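Side-chain contacts in protection of telomeres protein poz1 (Schizosaccharomyces pombe, PDB 5WE0), which binds telomeric DNA and negatively regulates telomerase and telomere length: residues S142-G147 / N213-R218; N135-L140 / I220-L225; L11-T16 / N35-Y40. One frame throughout, in Å; residues are numbered along the deposited sequence.

Interaction 1: residues S142-G147 / N213-R218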
ATOM      1  N   SER A 142      -3.582 -10.078   4.789  1.00 27.97           N
ATOM      2  CA  SER A 142      -3.951 -11.020   3.749  1.00 32.55           C
ATOM      3  C   SER A 142      -5.275 -10.619   3.088  1.00 26.15           C
ATOM      4  O   SER A 142      -5.419 -10.715   1.870  1.00 26.08           O
ATOM      5  CB  SER A 142      -3.981 -12.424   4.379  1.00 31.67           C
ATOM      6  OG  SER A 142      -4.759 -13.333   3.629  1.00 42.55           O
ATOM      7  N   CYS A 143      -6.246 -10.154   3.874  1.00 28.39           N
ATOM      8  CA  CYS A 143      -7.494  -9.664   3.299  1.00 29.02           C
ATOM      9  C   CYS A 143      -7.253  -8.404   2.460  1.00 29.77           C
ATOM     10  O   CYS A 143      -7.726  -8.308   1.322  1.00 30.04           O
ATOM     11  CB  CYS A 143      -8.523  -9.415   4.408  1.00 29.65           C
ATOM     12  SG  CYS A 143     -10.236  -8.960   3.813  1.00 35.13           S
ATOM     13  N   ALA A 144      -6.519  -7.425   3.008  1.00 27.98           N
ATOM     14  CA  ALA A 144      -6.240  -6.193   2.268  1.00 29.54           C
ATOM     15  C   ALA A 144      -5.509  -6.483   0.966  1.00 28.30           C
ATOM     16  O   ALA A 144      -5.840  -5.918  -0.081  1.00 28.12           O
ATOM     17  CB  ALA A 144      -5.419  -5.226   3.119  1.00 22.94           C
ATOM     18  N   LYS A 145      -4.485  -7.338   1.016  1.00 23.79           N
ATOM     19  CA  LYS A 145      -3.712  -7.614  -0.185  1.00 23.49           C
ATOM     20  C   LYS A 145      -4.572  -8.265  -1.265  1.00 30.53           C
ATOM     21  O   LYS A 145      -4.478  -7.900  -2.445  1.00 28.61           O
ATOM     22  CB  LYS A 145      -2.523  -8.504   0.133  1.00 29.26           C
ATOM     23  CG  LYS A 145      -1.656  -8.799  -1.069  1.00 31.46           C
ATOM     24  CD  LYS A 145      -0.608  -9.811  -0.725  1.00 33.81           C
ATOM     25  CE  LYS A 145       0.259 -10.118  -1.930  1.00 42.91           C
ATOM     26  NZ  LYS A 145       1.250 -11.167  -1.553  1.00 48.52           N
ATOM     27  N   ALA A 146      -5.404  -9.242  -0.884  1.00 30.08           N
ATOM     28  CA  ALA A 146      -6.256  -9.907  -1.866  1.00 29.17           C
ATOM     29  C   ALA A 146      -7.270  -8.938  -2.461  1.00 29.57           C
ATOM     30  O   ALA A 146      -7.585  -9.012  -3.657  1.00 26.41           O
ATOM     31  CB  ALA A 146      -6.975 -11.094  -1.230  1.00 21.84           C
ATOM     32  N   GLY A 147      -7.791  -8.021  -1.642  1.00 26.09           N
ATOM     33  CA  GLY A 147      -8.722  -7.033  -2.159  1.00 30.92           C
ATOM     34  C   GLY A 147      -8.091  -6.103  -3.181  1.00 28.06           C
ATOM     35  O   GLY A 147      -8.704  -5.780  -4.194  1.00 27.30           O
ATOM     36  N   ASN A 213     -11.207  -1.035   2.186  1.00 31.12           N
ATOM     37  CA  ASN A 213     -10.770   0.216   2.792  1.00 29.81           C
ATOM     38  C   ASN A 213     -10.667   0.071   4.308  1.00 26.53           C
ATOM     39  O   ASN A 213      -9.687   0.505   4.920  1.00 27.07           O
ATOM     40  CB  ASN A 213     -11.743   1.337   2.412  1.00 30.83           C
ATOM     41  CG  ASN A 213     -11.425   2.638   3.092  1.00 34.02           C
ATOM     42  OD1 ASN A 213     -10.478   3.331   2.723  1.00 35.50           O
ATOM     43  ND2 ASN A 213     -12.211   2.982   4.099  1.00 39.69           N
ATOM     44  N   SER A 214     -11.679  -0.532   4.932  1.00 26.59           N
ATOM     45  CA  SER A 214     -11.674  -0.700   6.389  1.00 30.28           C
ATOM     46  C   SER A 214     -10.563  -1.650   6.848  1.00 26.33           C
ATOM     47  O   SER A 214      -9.833  -1.354   7.801  1.00 29.06           O
ATOM     48  CB  SER A 214     -13.046  -1.203   6.843  1.00 29.22           C
ATOM     49  OG  SER A 214     -12.984  -1.636   8.189  1.00 35.10           O
ATOM     50  N   VAL A 215     -10.429  -2.801   6.182  1.00 26.33           N
ATOM     51  CA  VAL A 215      -9.384  -3.775   6.508  1.00 25.90           C
ATOM     52  C   VAL A 215      -8.004  -3.151   6.377  1.00 24.98           C
ATOM     53  O   VAL A 215      -7.124  -3.352   7.229  1.00 28.18           O
ATOM     54  CB  VAL A 215      -9.533  -5.009   5.600  1.00 30.80           C
ATOM     55  CG1 VAL A 215      -8.255  -5.802   5.541  1.00 29.82           C
ATOM     56  CG2 VAL A 215     -10.698  -5.870   6.053  1.00 31.13           C
ATOM     57  N   LEU A 216      -7.780  -2.413   5.295  1.00 23.75           N
ATOM     58  CA  LEU A 216      -6.467  -1.822   5.051  1.00 25.29           C
ATOM     59  C   LEU A 216      -6.159  -0.736   6.071  1.00 25.89           C
ATOM     60  O   LEU A 216      -5.031  -0.646   6.578  1.00 28.41           O
ATOM     61  CB  LEU A 216      -6.416  -1.257   3.634  1.00 25.04           C
ATOM     62  CG  LEU A 216      -5.097  -0.653   3.177  1.00 27.00           C
ATOM     63  CD1 LEU A 216      -3.985  -1.648   3.412  1.00 24.73           C
ATOM     64  CD2 LEU A 216      -5.215  -0.285   1.685  1.00 25.44           C
ATOM     65  N   SER A 217      -7.145   0.107   6.382  1.00 26.17           N
ATOM     66  CA  SER A 217      -6.961   1.087   7.448  1.00 27.15           C
ATOM     67  C   SER A 217      -6.622   0.406   8.772  1.00 28.23           C
ATOM     68  O   SER A 217      -5.701   0.818   9.482  1.00 26.93           O
ATOM     69  CB  SER A 217      -8.228   1.917   7.613  1.00 26.05           C
ATOM     70  OG  SER A 217      -8.129   2.627   8.833  1.00 32.19           O
ATOM     71  N   ARG A 218      -7.379  -0.639   9.126  1.00 27.76           N
ATOM     72  CA  ARG A 218      -7.122  -1.350  10.370  1.00 25.69           C
ATOM     73  C   ARG A 218      -5.779  -2.059  10.336  1.00 27.38           C
ATOM     74  O   ARG A 218      -5.118  -2.170  11.372  1.00 29.48           O
ATOM     75  CB  ARG A 218      -8.267  -2.322  10.655  1.00 28.77           C
ATOM     76  CG  ARG A 218      -9.507  -1.596  11.187  1.00 24.70           C
ATOM     77  CD  ARG A 218     -10.603  -2.563  11.536  1.00 27.16           C
ATOM     78  NE  ARG A 218     -11.326  -3.038  10.366  1.00 31.55           N
ATOM     79  CZ  ARG A 218     -11.780  -4.276  10.247  1.00 34.54           C
ATOM     80  NH1 ARG A 218     -11.569  -5.137  11.229  1.00 31.96           N
ATOM     81  NH2 ARG A 218     -12.441  -4.652   9.164  1.00 27.59           N
TER

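Interaction 2: residues N135-L140 / I220-L225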
ATOM      1  N   ASN A 135      -1.369 -12.154  14.869  1.00 24.87           N
ATOM      2  CA  ASN A 135      -2.436 -12.864  14.171  1.00 29.56           C
ATOM      3  C   ASN A 135      -3.449 -11.902  13.547  1.00 28.08           C
ATOM      4  O   ASN A 135      -3.930 -12.125  12.430  1.00 30.32           O
ATOM      5  CB  ASN A 135      -3.113 -13.812  15.166  1.00 27.21           C
ATOM      6  CG  ASN A 135      -4.225 -14.619  14.551  1.00 31.64           C
ATOM      7  OD1 ASN A 135      -4.005 -15.427  13.639  1.00 33.04           O
ATOM      8  ND2 ASN A 135      -5.433 -14.422  15.062  1.00 31.30           N
ATOM      9  N   GLU A 136      -3.796 -10.834  14.262  1.00 30.64           N
ATOM     10  CA  GLU A 136      -4.733  -9.853  13.727  1.00 34.08           C
ATOM     11  C   GLU A 136      -4.146  -9.148  12.510  1.00 28.86           C
ATOM     12  O   GLU A 136      -4.803  -9.026  11.474  1.00 27.31           O
ATOM     13  CB  GLU A 136      -5.113  -8.846  14.806  1.00 32.65           C
ATOM     14  CG  GLU A 136      -6.320  -9.230  15.615  1.00 39.40           C
ATOM     15  CD  GLU A 136      -6.576  -8.228  16.722  1.00 48.73           C
ATOM     16  OE1 GLU A 136      -6.645  -7.030  16.416  1.00 51.20           O
ATOM     17  OE2 GLU A 136      -6.727  -8.623  17.895  1.00 62.39           O
ATOM     18  N   ALA A 137      -2.899  -8.684  12.621  1.00 28.55           N
ATOM     19  CA  ALA A 137      -2.244  -8.027  11.496  1.00 25.26           C
ATOM     20  C   ALA A 137      -2.141  -8.956  10.297  1.00 28.06           C
ATOM     21  O   ALA A 137      -2.387  -8.537   9.160  1.00 27.71           O
ATOM     22  CB  ALA A 137      -0.864  -7.519  11.915  1.00 25.23           C
ATOM     23  N   LEU A 138      -1.788 -10.223  10.527  1.00 28.85           N
ATOM     24  CA  LEU A 138      -1.652 -11.158   9.410  1.00 29.35           C
ATOM     25  C   LEU A 138      -2.972 -11.364   8.698  1.00 25.23           C
ATOM     26  O   LEU A 138      -3.004 -11.457   7.467  1.00 23.65           O
ATOM     27  CB  LEU A 138      -1.131 -12.513   9.895  1.00 30.29           C
ATOM     28  CG  LEU A 138       0.336 -12.671  10.238  1.00 27.53           C
ATOM     29  CD1 LEU A 138       0.519 -14.011  10.980  1.00 30.68           C
ATOM     30  CD2 LEU A 138       1.166 -12.622   8.962  1.00 25.70           C
ATOM     31  N   LYS A 139      -4.073 -11.440   9.453  1.00 26.59           N
ATOM     32  CA  LYS A 139      -5.379 -11.662   8.834  1.00 29.44           C
ATOM     33  C   LYS A 139      -5.812 -10.435   8.040  1.00 29.91           C
ATOM     34  O   LYS A 139      -6.271 -10.551   6.899  1.00 26.79           O
ATOM     35  CB  LYS A 139      -6.410 -12.000   9.911  1.00 32.18           C
ATOM     36  CG  LYS A 139      -6.385 -13.475  10.301  1.00 39.94           C
ATOM     37  CD  LYS A 139      -6.872 -13.703  11.727  1.00 38.65           C
ATOM     38  CE  LYS A 139      -8.328 -13.375  11.886  1.00 41.96           C
ATOM     39  NZ  LYS A 139      -8.798 -13.510  13.291  1.00 47.32           N
ATOM     40  N   LEU A 140      -5.653  -9.247   8.633  1.00 29.58           N
ATOM     41  CA  LEU A 140      -5.954  -8.005   7.933  1.00 28.37           C
ATOM     42  C   LEU A 140      -5.071  -7.834   6.706  1.00 28.10           C
ATOM     43  O   LEU A 140      -5.548  -7.401   5.650  1.00 26.85           O
ATOM     44  CB  LEU A 140      -5.788  -6.813   8.888  1.00 25.53           C
ATOM     45  CG  LEU A 140      -6.802  -6.768  10.032  1.00 29.82           C
ATOM     46  CD1 LEU A 140      -6.365  -5.803  11.146  1.00 29.48           C
ATOM     47  CD2 LEU A 140      -8.180  -6.381   9.478  1.00 25.34           C
ATOM     48  N   ILE A 220      -3.089  -0.879   8.824  1.00 25.94           N
ATOM     49  CA  ILE A 220      -2.088   0.164   9.038  1.00 26.55           C
ATOM     50  C   ILE A 220      -2.054   0.574  10.504  1.00 24.85           C
ATOM     51  O   ILE A 220      -0.984   0.775  11.079  1.00 28.34           O
ATOM     52  CB  ILE A 220      -2.366   1.361   8.105  1.00 26.58           C
ATOM     53  CG1 ILE A 220      -2.136   0.959   6.625  1.00 26.17           C
ATOM     54  CG2 ILE A 220      -1.488   2.567   8.498  1.00 23.64           C
ATOM     55  CD1 ILE A 220      -0.665   0.565   6.283  1.00 21.19           C
ATOM     56  N   GLN A 221      -3.227   0.717  11.129  1.00 28.97           N
ATOM     57  CA  GLN A 221      -3.292   1.143  12.527  1.00 29.12           C
ATOM     58  C   GLN A 221      -2.755   0.056  13.459  1.00 32.40           C
ATOM     59  O   GLN A 221      -2.061   0.351  14.443  1.00 33.34           O
ATOM     60  CB  GLN A 221      -4.741   1.506  12.889  1.00 29.37           C
ATOM     61  CG  GLN A 221      -5.279   2.789  12.189  1.00 37.60           C
ATOM     62  CD  GLN A 221      -4.395   4.038  12.431  1.00 40.43           C
ATOM     63  OE1 GLN A 221      -3.583   4.424  11.574  1.00 35.02           O
ATOM     64  NE2 GLN A 221      -4.553   4.663  13.601  1.00 43.46           N
ATOM     65  N   CYS A 222      -3.093  -1.204  13.170  1.00 31.52           N
ATOM     66  CA  CYS A 222      -2.558  -2.335  13.914  1.00 31.42           C
ATOM     67  C   CYS A 222      -1.040  -2.361  13.836  1.00 28.29           C
ATOM     68  O   CYS A 222      -0.351  -2.468  14.862  1.00 28.52           O
ATOM     69  CB  CYS A 222      -3.139  -3.634  13.350  1.00 32.62           C
ATOM     70  SG  CYS A 222      -2.691  -5.149  14.269  1.00 37.71           S
ATOM     71  N   THR A 223      -0.508  -2.194  12.626  1.00 27.82           N
ATOM     72  CA  THR A 223       0.937  -2.195  12.423  1.00 26.91           C
ATOM     73  C   THR A 223       1.603  -1.046  13.172  1.00 31.52           C
ATOM     74  O   THR A 223       2.612  -1.253  13.853  1.00 29.98           O
ATOM     75  CB  THR A 223       1.248  -2.093  10.927  1.00 25.00           C
ATOM     76  OG1 THR A 223       0.708  -3.229  10.248  1.00 27.23           O
ATOM     77  CG2 THR A 223       2.735  -2.063  10.682  1.00 24.51           C
ATOM     78  N   LYS A 224       1.029   0.167  13.079  1.00 31.58           N
ATOM     79  CA  LYS A 224       1.565   1.332  13.789  1.00 30.54           C
ATOM     80  C   LYS A 224       1.630   1.077  15.283  1.00 32.67           C
ATOM     81  O   LYS A 224       2.628   1.400  15.937  1.00 31.73           O
ATOM     82  CB  LYS A 224       0.694   2.567  13.548  1.00 29.32           C
ATOM     83  CG  LYS A 224       0.850   3.298  12.227  1.00 29.95           C
ATOM     84  CD  LYS A 224       0.033   4.608  12.301  1.00 33.40           C
ATOM     85  CE  LYS A 224      -0.122   5.253  10.943  1.00 33.45           C
ATOM     86  NZ  LYS A 224      -1.273   6.188  10.879  1.00 34.76           N
ATOM     87  N   LEU A 225       0.550   0.533  15.846  1.00 34.62           N
ATOM     88  CA  LEU A 225       0.512   0.256  17.280  1.00 37.06           C
ATOM     89  C   LEU A 225       1.602  -0.739  17.684  1.00 33.92           C
ATOM     90  O   LEU A 225       2.385  -0.460  18.589  1.00 35.48           O
ATOM     91  CB  LEU A 225      -0.880  -0.243  17.675  1.00 35.85           C
ATOM     92  CG  LEU A 225      -1.096  -0.519  19.159  1.00 45.61           C
ATOM     93  CD1 LEU A 225      -1.024   0.798  19.863  1.00 49.21           C
ATOM     94  CD2 LEU A 225      -2.439  -1.161  19.446  1.00 43.15           C
TER

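Interaction 3: residues L11-T16 / N35-Y40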
ATOM      1  N   LEU A  11      14.550  13.649   5.328  1.00 35.48           N
ATOM      2  CA  LEU A  11      13.720  12.562   5.856  1.00 36.75           C
ATOM      3  C   LEU A  11      13.115  12.924   7.209  1.00 37.05           C
ATOM      4  O   LEU A  11      11.922  12.675   7.452  1.00 38.88           O
ATOM      5  CB  LEU A  11      14.535  11.267   5.972  1.00 38.78           C
ATOM      6  CG  LEU A  11      14.586  10.380   4.721  1.00 36.06           C
ATOM      7  CD1 LEU A  11      15.366   9.101   4.963  1.00 41.24           C
ATOM      8  CD2 LEU A  11      13.183  10.076   4.211  1.00 32.44           C
ATOM      9  N   ASN A  12      13.918  13.524   8.101  1.00 36.13           N
ATOM     10  CA  ASN A  12      13.404  13.943   9.405  1.00 37.21           C
ATOM     11  C   ASN A  12      12.313  14.988   9.275  1.00 34.17           C
ATOM     12  O   ASN A  12      11.333  14.971  10.028  1.00 41.76           O
ATOM     13  CB  ASN A  12      14.543  14.473  10.284  1.00 40.58           C
ATOM     14  CG  ASN A  12      15.551  13.403  10.608  1.00 42.59           C
ATOM     15  OD1 ASN A  12      16.758  13.586  10.436  1.00 46.44           O
ATOM     16  ND2 ASN A  12      15.056  12.254  11.058  1.00 45.51           N
ATOM     17  N   THR A  13      12.457  15.911   8.328  1.00 34.50           N
ATOM     18  CA  THR A  13      11.376  16.861   8.082  1.00 33.02           C
ATOM     19  C   THR A  13      10.109  16.164   7.591  1.00 33.25           C
ATOM     20  O   THR A  13       8.995  16.509   8.023  1.00 34.13           O
ATOM     21  CB  THR A  13      11.834  17.940   7.096  1.00 35.27           C
ATOM     22  OG1 THR A  13      12.846  18.746   7.725  1.00 35.19           O
ATOM     23  CG2 THR A  13      10.651  18.815   6.635  1.00 29.61           C
ATOM     24  N   LEU A  14      10.242  15.213   6.657  1.00 31.74           N
ATOM     25  CA  LEU A  14       9.046  14.515   6.170  1.00 31.31           C
ATOM     26  C   LEU A  14       8.331  13.778   7.300  1.00 35.95           C
ATOM     27  O   LEU A  14       7.091  13.726   7.331  1.00 32.55           O
ATOM     28  CB  LEU A  14       9.402  13.557   5.032  1.00 32.97           C
ATOM     29  CG  LEU A  14       9.405  14.181   3.628  1.00 35.83           C
ATOM     30  CD1 LEU A  14       9.693  13.113   2.577  1.00 34.71           C
ATOM     31  CD2 LEU A  14       8.097  14.912   3.316  1.00 28.73           C
ATOM     32  N   GLU A  15       9.104  13.219   8.251  1.00 34.93           N
ATOM     33  CA  GLU A  15       8.520  12.527   9.398  1.00 35.20           C
ATOM     34  C   GLU A  15       7.506  13.392  10.122  1.00 39.85           C
ATOM     35  O   GLU A  15       6.419  12.920  10.487  1.00 38.88           O
ATOM     36  CB  GLU A  15       9.606  12.155  10.399  1.00 38.70           C
ATOM     37  CG  GLU A  15      10.434  10.963  10.067  1.00 38.33           C
ATOM     38  CD  GLU A  15      10.994  10.297  11.321  1.00 43.13           C
ATOM     39  OE1 GLU A  15      10.352  10.420  12.392  1.00 46.99           O
ATOM     40  OE2 GLU A  15      12.058   9.646  11.232  1.00 43.03           O
ATOM     41  N   THR A  16       7.844  14.666  10.344  1.00 38.04           N
ATOM     42  CA  THR A  16       6.929  15.551  11.054  1.00 35.77           C
ATOM     43  C   THR A  16       5.717  15.902  10.218  1.00 40.66           C
ATOM     44  O   THR A  16       4.726  16.397  10.766  1.00 46.58           O
ATOM     45  CB  THR A  16       7.648  16.825  11.528  1.00 42.73           C
ATOM     46  OG1 THR A  16       7.666  17.804  10.476  1.00 40.60           O
ATOM     47  CG2 THR A  16       9.080  16.509  12.004  1.00 31.94           C
ATOM     48  N   ASN A  35       6.265  18.018  -1.521  1.00 36.41           N
ATOM     49  CA  ASN A  35       6.724  17.709  -2.878  1.00 36.70           C
ATOM     50  C   ASN A  35       8.201  18.041  -3.079  1.00 35.71           C
ATOM     51  O   ASN A  35       8.947  17.265  -3.694  1.00 34.99           O
ATOM     52  CB  ASN A  35       5.866  18.454  -3.903  1.00 41.20           C
ATOM     53  CG  ASN A  35       4.523  17.767  -4.140  1.00 45.45           C
ATOM     54  OD1 ASN A  35       4.465  16.569  -4.402  1.00 47.39           O
ATOM     55  ND2 ASN A  35       3.446  18.536  -4.085  1.00 46.78           N
ATOM     56  N   ALA A  36       8.634  19.216  -2.604  1.00 35.14           N
ATOM     57  CA  ALA A  36      10.042  19.586  -2.703  1.00 34.07           C
ATOM     58  C   ALA A  36      10.930  18.593  -1.956  1.00 34.05           C
ATOM     59  O   ALA A  36      12.038  18.285  -2.408  1.00 34.14           O
ATOM     60  CB  ALA A  36      10.245  21.012  -2.180  1.00 36.83           C
ATOM     61  N   CYS A  37      10.481  18.115  -0.786  1.00 33.70           N
ATOM     62  CA  CYS A  37      11.236  17.095  -0.048  1.00 33.25           C
ATOM     63  C   CYS A  37      11.315  15.780  -0.819  1.00 34.57           C
ATOM     64  O   CYS A  37      12.395  15.192  -0.950  1.00 31.39           O
ATOM     65  CB  CYS A  37      10.605  16.852   1.323  1.00 33.63           C
ATOM     66  SG  CYS A  37      10.832  18.186   2.537  1.00 41.48           S
ATOM     67  N   LEU A  38      10.167  15.283  -1.306  1.00 32.77           N
ATOM     68  CA  LEU A  38      10.160  14.026  -2.058  1.00 34.27           C
ATOM     69  C   LEU A  38      11.046  14.126  -3.288  1.00 33.34           C
ATOM     70  O   LEU A  38      11.804  13.202  -3.602  1.00 32.45           O
ATOM     71  CB  LEU A  38       8.736  13.655  -2.484  1.00 33.72           C
ATOM     72  CG  LEU A  38       7.804  13.247  -1.364  1.00 32.86           C
ATOM     73  CD1 LEU A  38       6.484  13.000  -1.971  1.00 29.39           C
ATOM     74  CD2 LEU A  38       8.351  11.993  -0.703  1.00 31.41           C
ATOM     75  N   ARG A  39      10.947  15.245  -4.014  1.00 33.16           N
ATOM     76  CA  ARG A  39      11.764  15.400  -5.207  1.00 31.55           C
ATOM     77  C   ARG A  39      13.241  15.440  -4.857  1.00 32.93           C
ATOM     78  O   ARG A  39      14.063  14.824  -5.548  1.00 35.27           O
ATOM     79  CB  ARG A  39      11.362  16.646  -5.991  1.00 39.90           C
ATOM     80  CG  ARG A  39      11.823  16.546  -7.447  1.00 40.48           C
ATOM     81  CD  ARG A  39      11.672  17.847  -8.235  1.00 43.48           C
ATOM     82  NE  ARG A  39      11.897  17.631  -9.672  1.00 44.60           N
ATOM     83  CZ  ARG A  39      13.104  17.514 -10.240  1.00 50.90           C
ATOM     84  NH1 ARG A  39      14.214  17.564  -9.497  1.00 45.16           N
ATOM     85  NH2 ARG A  39      13.210  17.321 -11.553  1.00 48.61           N
ATOM     86  N   TYR A  40      13.606  16.147  -3.783  1.00 35.77           N
ATOM     87  CA  TYR A  40      15.015  16.178  -3.401  1.00 32.96           C
ATOM     88  C   TYR A  40      15.536  14.773  -3.120  1.00 33.98           C
ATOM     89  O   TYR A  40      16.622  14.396  -3.584  1.00 35.34           O
ATOM     90  CB  TYR A  40      15.253  17.079  -2.185  1.00 34.97           C
ATOM     91  CG  TYR A  40      16.743  17.261  -1.934  1.00 38.34           C
ATOM     92  CD1 TYR A  40      17.473  18.208  -2.654  1.00 39.84           C
ATOM     93  CD2 TYR A  40      17.431  16.438  -1.041  1.00 36.07           C
ATOM     94  CE1 TYR A  40      18.827  18.366  -2.460  1.00 38.30           C
ATOM     95  CE2 TYR A  40      18.799  16.588  -0.840  1.00 39.23           C
ATOM     96  CZ  TYR A  40      19.483  17.557  -1.554  1.00 41.21           C
ATOM     97  OH  TYR A  40      20.836  17.724  -1.383  1.00 47.43           O
TER

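Interaction 1: residues S142-G147 / N213-R218
Ala144 packs against Val215 and Leu216 where two helices of the all-helical poz1 fold, antiparallel in sense but steeply inclined, come close: helix 130-157 and helix 209-230 cross with their local axes 8.5 Å apart and their directions at 133°. Such closeness depends on small residues facing the partner, and Ala144 supplies one: its CA lies 5.2 Å from the CA of Leu216.

The contact across the pair is apolar throughout. Val215 does most of the work, with both branches against the opposite helix. Its CG1, anti to the backbone N (chi1 160°), reaches the peptide joining Cys143 to Ala144 and rests 3.5 Å from the backbone N of Ala144, with CB of both residues also against it. The other branch meets Cys143, CG2 lying 3.8 Å from SG. From another direction, Leu216 CD1 approaches Ala144 CB at 3.9 Å, so that this single methyl touches both a valine branch and a leucine branch. Leu216 runs on to Leu103 of helix 93-115, while Cys143 and Val215 also pack on apolar side chains of another protein chain, which ties the seam to the assembly.

No hydrogen bond crosses between the segments; the polar side-chain bonding lies on helix 209-230. Arg218, which also pairs with an acidic side chain of that other protein through NH2, is steadied from within its own helix: NE and NH2 take Ser214 OG side-on, at 3.1 Å from NE and 3.2 Å from NH2, with the hydroxyl oxygen tilted 17° from the guanidinium plane as seen from NE.

Interaction 2: residues N135-L140 / I220-L225
Cys222 meets Ala137 across the seam and supplies nearly all that 220-225 gives to the contact, an illustration of how one thiol-sized side chain can span two helices. The local axes here are 9.5 Å apart, with the helix directions at 149°, antiparallel in sense.

Starting at CB, the cysteine first meets Leu140, whose CD1 stands at a loose 4.5 Å from Cys222 CB. The next atom is the tip. With SG anti to the backbone N (chi1 -175°), the sulfur is carried across the gap instead of lying along its own helix, and it arrives 3.8 Å from Ala137 CB. It is also 3.9 Å from the backbone N of Ala137, so the sulfur rests against the peptide nitrogen as well as the methyl. To one side lies Glu136, whose CB is 4.5 Å from Cys222 SG, a marginal approach by the aliphatic base of an acidic side chain. The carboxylate turns elsewhere: Glu136 OE1 accepts a hydrogen bond from the backbone of another protein's chain.

Elsewhere on helix 209-230, Lys224 NZ donates to Gln221 OE1 at 3.0 Å, in the carbonyl plane and at a C=O...N angle of 148°. The same ammonium forms a salt bridge with Glu62, which links this helix to helix 54-64.

The contact sits among several helices: Ala137 and Thr223 both touch Arg110 of helix 93-115, Ile220 packs on helix 54-64, and Cys222 and Leu140 also meet side chains of the other protein, which borders the seam between helices 130-157 and 209-230.

Interaction 3: residues L11-T16 / N35-Y40
An N-terminal helical hairpin, formed by helix 2-18 and helix 31-43, is held here by Leu14 reaching over Cys37 to Leu38. The two helices run antiparallel in sense, their local directions at 144° and their axes 10.0 Å apart. This spacing is bridged by side chains, with no hydrogen bond between the two segments.

Leu14 carries most of the contact. Its branch point, CG, lies 3.7 Å from Cys37 CB, and CD2 comes equally near to that same carbon, so the isobutyl group settles against the base of the cysteine and not its sulfur. The other methyl continues past it: Leu14 CD1 touches Leu38 CD2 at 3.7 Å, the two leucine side chains crossing at about a right angle. Met56 of helix 54-64 packs on both leucines and so joins the hairpin to the next helix; Leu41, from helix 31-43, also packs on Leu14. Leu38 also rests on an aromatic side chain of another protein. An alanine in place of Leu14 would lose both methyls and the branch point, and is likely to open a gap between the helices while depriving Cys37 CB and Leu38 CD2 of their packing partner.

The sulfur is directed to the edge of the interface. Standing anti to the carbonyl carbon (chi1 -72°), Cys37 SG points past Leu14 toward Thr13, whose methyl CG2 faces it at 4.1 Å. Thr13 turns its apolar branch to the neighbouring helix. Its backbone serves the last turn of helix 2-18, where Thr16 OG1 donates to Thr13 O at 3.1 Å, tilted 16° from the carbonyl plane.

In the fold
Interactions 1 and 2 are successive sites along one seam, since both join helix 130-157 to helix 209-230; their centres are 10 Å apart and interaction 1 is nested inside the chain segment that interaction 2 closes. They touch in a tight approach, Val215 CG1 of the first lying 3.1 Å from Leu140 O of the second. A disulfide between Cys113 and Cys231 joins helix 93-115 to the chain just beyond helix 209-230. Interaction 3 closes earlier in the chain and stands apart, its centre 26 Å from that of interaction 2, with nearest atoms about 10 Å apart. Helix 54-64 packs against residues of both 11-16 / 35-40 and 220-225, and another protein chain borders all three contacts.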